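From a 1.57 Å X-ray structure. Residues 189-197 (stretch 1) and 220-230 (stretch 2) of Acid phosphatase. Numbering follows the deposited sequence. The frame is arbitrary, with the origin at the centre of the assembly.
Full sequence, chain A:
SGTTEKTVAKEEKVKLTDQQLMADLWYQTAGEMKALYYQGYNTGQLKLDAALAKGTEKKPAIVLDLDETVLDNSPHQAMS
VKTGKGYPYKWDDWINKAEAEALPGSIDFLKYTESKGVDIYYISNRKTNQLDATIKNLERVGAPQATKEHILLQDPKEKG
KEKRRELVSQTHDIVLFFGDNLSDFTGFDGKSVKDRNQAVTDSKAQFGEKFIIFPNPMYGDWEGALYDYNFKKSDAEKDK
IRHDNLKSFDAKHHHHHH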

# COMPACT_ATOMS: atom_id res chain seq x y z
N ASP A 189 12.57 1.05 -15.07
CA ASP A 189 11.92 1.47 -16.31
C ASP A 189 11.67 0.33 -17.29
O ASP A 189 12.60 -0.38 -17.70
CB ASP A 189 12.75 2.53 -17.03
CG ASP A 189 12.84 3.83 -16.26
OD1 ASP A 189 11.80 4.31 -15.78
OD2 ASP A 189 13.97 4.37 -16.16
N GLY A 190 10.42 0.20 -17.70
CA GLY A 190 10.07 -0.58 -18.88
C GLY A 190 10.34 -2.07 -18.75
O GLY A 190 10.55 -2.76 -19.75
N LYS A 191 10.34 -2.56 -17.52
CA LYS A 191 10.67 -3.95 -17.27
C LYS A 191 9.39 -4.78 -17.31
O LYS A 191 8.27 -4.28 -17.03
CB LYS A 191 11.37 -4.11 -15.91
CG LYS A 191 12.75 -3.49 -15.84
CD LYS A 191 13.35 -3.71 -14.47
CE LYS A 191 14.79 -3.21 -14.36
N SER A 192 9.57 -6.05 -17.64
CA SER A 192 8.49 -7.02 -17.53
C SER A 192 8.09 -7.16 -16.07
O SER A 192 8.84 -6.75 -15.15
CB SER A 192 8.93 -8.38 -18.05
OG SER A 192 9.94 -8.93 -17.21
N VAL A 193 6.91 -7.72 -15.85
CA VAL A 193 6.44 -8.04 -14.51
C VAL A 193 7.50 -8.86 -13.77
O VAL A 193 7.90 -8.52 -12.66
CB VAL A 193 5.11 -8.79 -14.55
CG1 VAL A 193 4.76 -9.32 -13.17
CG2 VAL A 193 4.02 -7.88 -15.10
N LYS A 194 7.98 -9.93 -14.40
CA LYS A 194 9.01 -10.77 -13.76
C LYS A 194 10.27 -9.98 -13.39
O LYS A 194 10.77 -10.09 -12.27
CB LYS A 194 9.39 -11.97 -14.63
N ASP A 195 10.76 -9.16 -14.32
CA ASP A 195 12.02 -8.43 -14.12
C ASP A 195 11.88 -7.27 -13.12
O ASP A 195 12.77 -7.05 -12.29
CB ASP A 195 12.55 -7.90 -15.46
CG ASP A 195 13.16 -8.99 -16.31
OD1 ASP A 195 13.31 -10.13 -15.82
OD2 ASP A 195 13.51 -8.70 -17.48
N ARG A 196 10.80 -6.50 -13.20
CA ARG A 196 10.63 -5.41 -12.24
C ARG A 196 10.42 -5.99 -10.83
O ARG A 196 10.88 -5.43 -9.84
CB ARG A 196 9.49 -4.46 -12.64
CG ARG A 196 8.06 -5.03 -12.60
CD ARG A 196 7.14 -4.20 -13.50
NE ARG A 196 7.12 -2.77 -13.16
CZ ARG A 196 6.35 -2.22 -12.21
NH1 ARG A 196 5.58 -2.97 -11.44
NH2 ARG A 196 6.42 -0.92 -11.98
N ASN A 197 9.73 -7.12 -10.74
CA ASN A 197 9.52 -7.76 -9.44
C ASN A 197 10.83 -8.28 -8.85
O ASN A 197 11.12 -8.07 -7.67
CB ASN A 197 8.49 -8.88 -9.57
CG ASN A 197 7.09 -8.35 -9.78
OD1 ASN A 197 6.87 -7.13 -9.82
ND2 ASN A 197 6.13 -9.25 -9.88
N GLY A 220 -0.99 2.20 -13.05
CA GLY A 220 0.43 2.42 -13.03
C GLY A 220 1.18 1.48 -13.92
O GLY A 220 0.59 0.75 -14.76
N ASP A 221 2.49 1.50 -13.74
CA ASP A 221 3.37 0.62 -14.50
C ASP A 221 3.17 -0.86 -14.20
O ASP A 221 3.45 -1.70 -15.04
CB ASP A 221 4.83 0.97 -14.29
CG ASP A 221 5.26 2.19 -15.08
OD1 ASP A 221 4.38 2.94 -15.57
OD2 ASP A 221 6.48 2.41 -15.17
N TRP A 222 2.63 -1.19 -13.03
CA TRP A 222 2.34 -2.58 -12.73
C TRP A 222 1.33 -3.13 -13.76
O TRP A 222 1.42 -4.28 -14.17
CB TRP A 222 1.80 -2.73 -11.31
CG TRP A 222 0.51 -2.11 -11.09
CD1 TRP A 222 0.26 -0.85 -10.63
CD2 TRP A 222 -0.77 -2.72 -11.25
NE1 TRP A 222 -1.09 -0.64 -10.51
CE2 TRP A 222 -1.74 -1.78 -10.88
CE3 TRP A 222 -1.17 -3.99 -11.65
CZ2 TRP A 222 -3.10 -2.08 -10.91
CZ3 TRP A 222 -2.52 -4.28 -11.69
CH2 TRP A 222 -3.46 -3.33 -11.34
N GLU A 223 0.41 -2.27 -14.18
CA GLU A 223 -0.56 -2.63 -15.17
C GLU A 223 0.03 -2.54 -16.57
O GLU A 223 -0.12 -3.44 -17.36
CB GLU A 223 -1.81 -1.75 -15.11
CG GLU A 223 -2.85 -2.15 -16.16
CD GLU A 223 -4.05 -1.22 -16.25
OE1 GLU A 223 -4.06 -0.19 -15.57
OE2 GLU A 223 -4.97 -1.55 -17.04
N GLY A 224 0.70 -1.43 -16.85
CA GLY A 224 1.35 -1.24 -18.14
C GLY A 224 2.27 -2.41 -18.46
O GLY A 224 2.28 -2.90 -19.60
N ALA A 225 3.00 -2.88 -17.45
CA ALA A 225 3.92 -4.02 -17.64
C ALA A 225 3.20 -5.26 -18.15
O ALA A 225 3.76 -6.00 -18.93
CB ALA A 225 4.68 -4.35 -16.37
N LEU A 226 1.97 -5.49 -17.70
CA LEU A 226 1.19 -6.63 -18.18
C LEU A 226 0.86 -6.54 -19.66
O LEU A 226 0.67 -7.55 -20.32
CB LEU A 226 -0.11 -6.77 -17.38
CG LEU A 226 0.11 -7.09 -15.91
CD1 LEU A 226 -1.17 -6.81 -15.20
CD2 LEU A 226 0.55 -8.51 -15.69
N TYR A 227 0.77 -5.31 -20.17
CA TYR A 227 0.43 -5.06 -21.56
C TYR A 227 1.68 -4.84 -22.38
O TYR A 227 1.57 -4.37 -23.51
CB TYR A 227 -0.46 -3.81 -21.70
CG TYR A 227 -1.67 -3.80 -20.83
CD1 TYR A 227 -2.34 -4.97 -20.50
CD2 TYR A 227 -2.20 -2.60 -20.39
CE1 TYR A 227 -3.47 -4.95 -19.69
CE2 TYR A 227 -3.31 -2.57 -19.59
CZ TYR A 227 -3.94 -3.73 -19.24
OH TYR A 227 -5.04 -3.69 -18.42
N ASP A 228 2.85 -5.15 -21.83
CA ASP A 228 4.13 -4.77 -22.45
C ASP A 228 4.12 -3.28 -22.77
O ASP A 228 4.63 -2.86 -23.81
CB ASP A 228 4.37 -5.57 -23.71
CG ASP A 228 4.31 -7.05 -23.47
OD1 ASP A 228 4.97 -7.52 -22.52
OD2 ASP A 228 3.62 -7.75 -24.25
N TYR A 229 3.49 -2.50 -21.90
CA TYR A 229 3.39 -1.06 -22.06
C TYR A 229 2.66 -0.59 -23.32
O TYR A 229 2.83 0.55 -23.77
CB TYR A 229 4.78 -0.44 -21.93
CG TYR A 229 5.40 -0.80 -20.59
CD1 TYR A 229 5.02 -0.15 -19.42
CD2 TYR A 229 6.33 -1.84 -20.50
CE1 TYR A 229 5.59 -0.50 -18.19
CE2 TYR A 229 6.89 -2.19 -19.28
CZ TYR A 229 6.52 -1.53 -18.13
OH TYR A 229 7.10 -1.90 -16.94
N ASN A 230 1.80 -1.46 -23.84
CA ASN A 230 0.97 -1.15 -25.00
C ASN A 230 -0.49 -1.04 -24.59
O ASN A 230 -1.22 -2.03 -24.55
CB ASN A 230 1.15 -2.22 -26.06
CG ASN A 230 0.31 -1.95 -27.30
OD1 ASN A 230 -0.23 -0.85 -27.45
ND2 ASN A 230 0.19 -2.94 -28.16
O HOH W 1 8.20 1.78 -16.97
O HOH W 2 8.97 -1.58 -15.12
O HOH W 3 5.48 -8.01 -18.47
O HOH W 4 8.02 0.77 -13.41

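The two stretches meet over a modest area, about 356 Å² counting both sides, and are joined by one direct hydrogen bond, a small apolar contact and several bridging waters. Arg196, itself buried, has the most area covered by the other stretch (70 Å²), ahead of Tyr229 (60 Å²). Their helices, 193-197 and 221-226, run at 143° to one another with axes 10.1 Å apart at closest approach; the backbones come nearest where Ser192 faces Ala225, with CA atoms 5.5 Å apart.

Stretch 2 begins at Gly220, the N-cap of its helix. With phi at 139° and psi at -169°, a CB here would be jammed against the preceding carbonyl oxygen, so the conformation calls for glycine. Gly220 O accepts from Gly224 N at 3.0 Å, which starts the helix.

Asp221 points its CA-to-CB bond toward stretch 1, and its carboxylate reaches stretch 1 through water. Asp221 OD2 receives a hydrogen bond from water 1 at 2.6 Å, and that water accepts from Gly190 N at 2.8 Å. Water 4 lies 2.9 Å from Asp221 OD2 and accepts from Arg196 NH2 at 2.7 Å. The direct contact is between Arg196 NH2 and Asp221 CB, at 3.4 Å. An acid suits this place because it offers an acceptor to water that stretch 1 also holds.

At Trp222 the side chain starts sideways and its end leads away, so it is mainly the base of the residue that meets stretch 1: Arg196 NH1 lies 3.5 Å from Trp222 CA. The guanidinium lays one face over the backbone, near Asp221 C and Trp222 N, a flat group packed on a flat peptide. Glu223 and Gly224 make no contact across. A CB on Gly224 would be crowded by Tyr229 CD1 at 3.1 Å, so the missing side chain leaves room for that ring.

Ala225, buried like Leu226 after it, is the centre of the packing. Ala225 CB, directed toward stretch 1, lies 3.8 Å from Val193 CG2, 3.8 Å from Arg196 CD and 3.7 Å from Lys191 O. A small side chain fits this close approach of the backbones. Ala225 O accepts from water 3 at 2.7 Å; that water in turn accepts from Val193 N at 3.0 Å, an amide in the first turn of its helix. Leu226 starts away, but its end comes nearer, and Leu226 CD2 meets Val193 CG2 at 3.6 Å. Branched Val193 thus touches both apolar neighbours with one methyl.

The chain then turns through a type I' beta turn from Tyr227 to Asn230, closed by Asn230 N donating to Tyr227 O at 2.9 Å. Tyr229 N reaches back to Gly224 O at 2.6 Å, and the Tyr229 CA-to-CB bond points toward stretch 1. Tyr229 OH donates to Lys191 O at 2.7 Å, with that oxygen near the plane of the ring, and accepts from water 2 at 2.6 Å. Water 2 itself accepts from Lys191 N and Arg196 NE, each at 2.9 Å. Tyrosine suits the site because its long, rigid ring carries a hydroxyl to the loop, while Tyr229 CE2 packs 3.5 Å from Gly190 C.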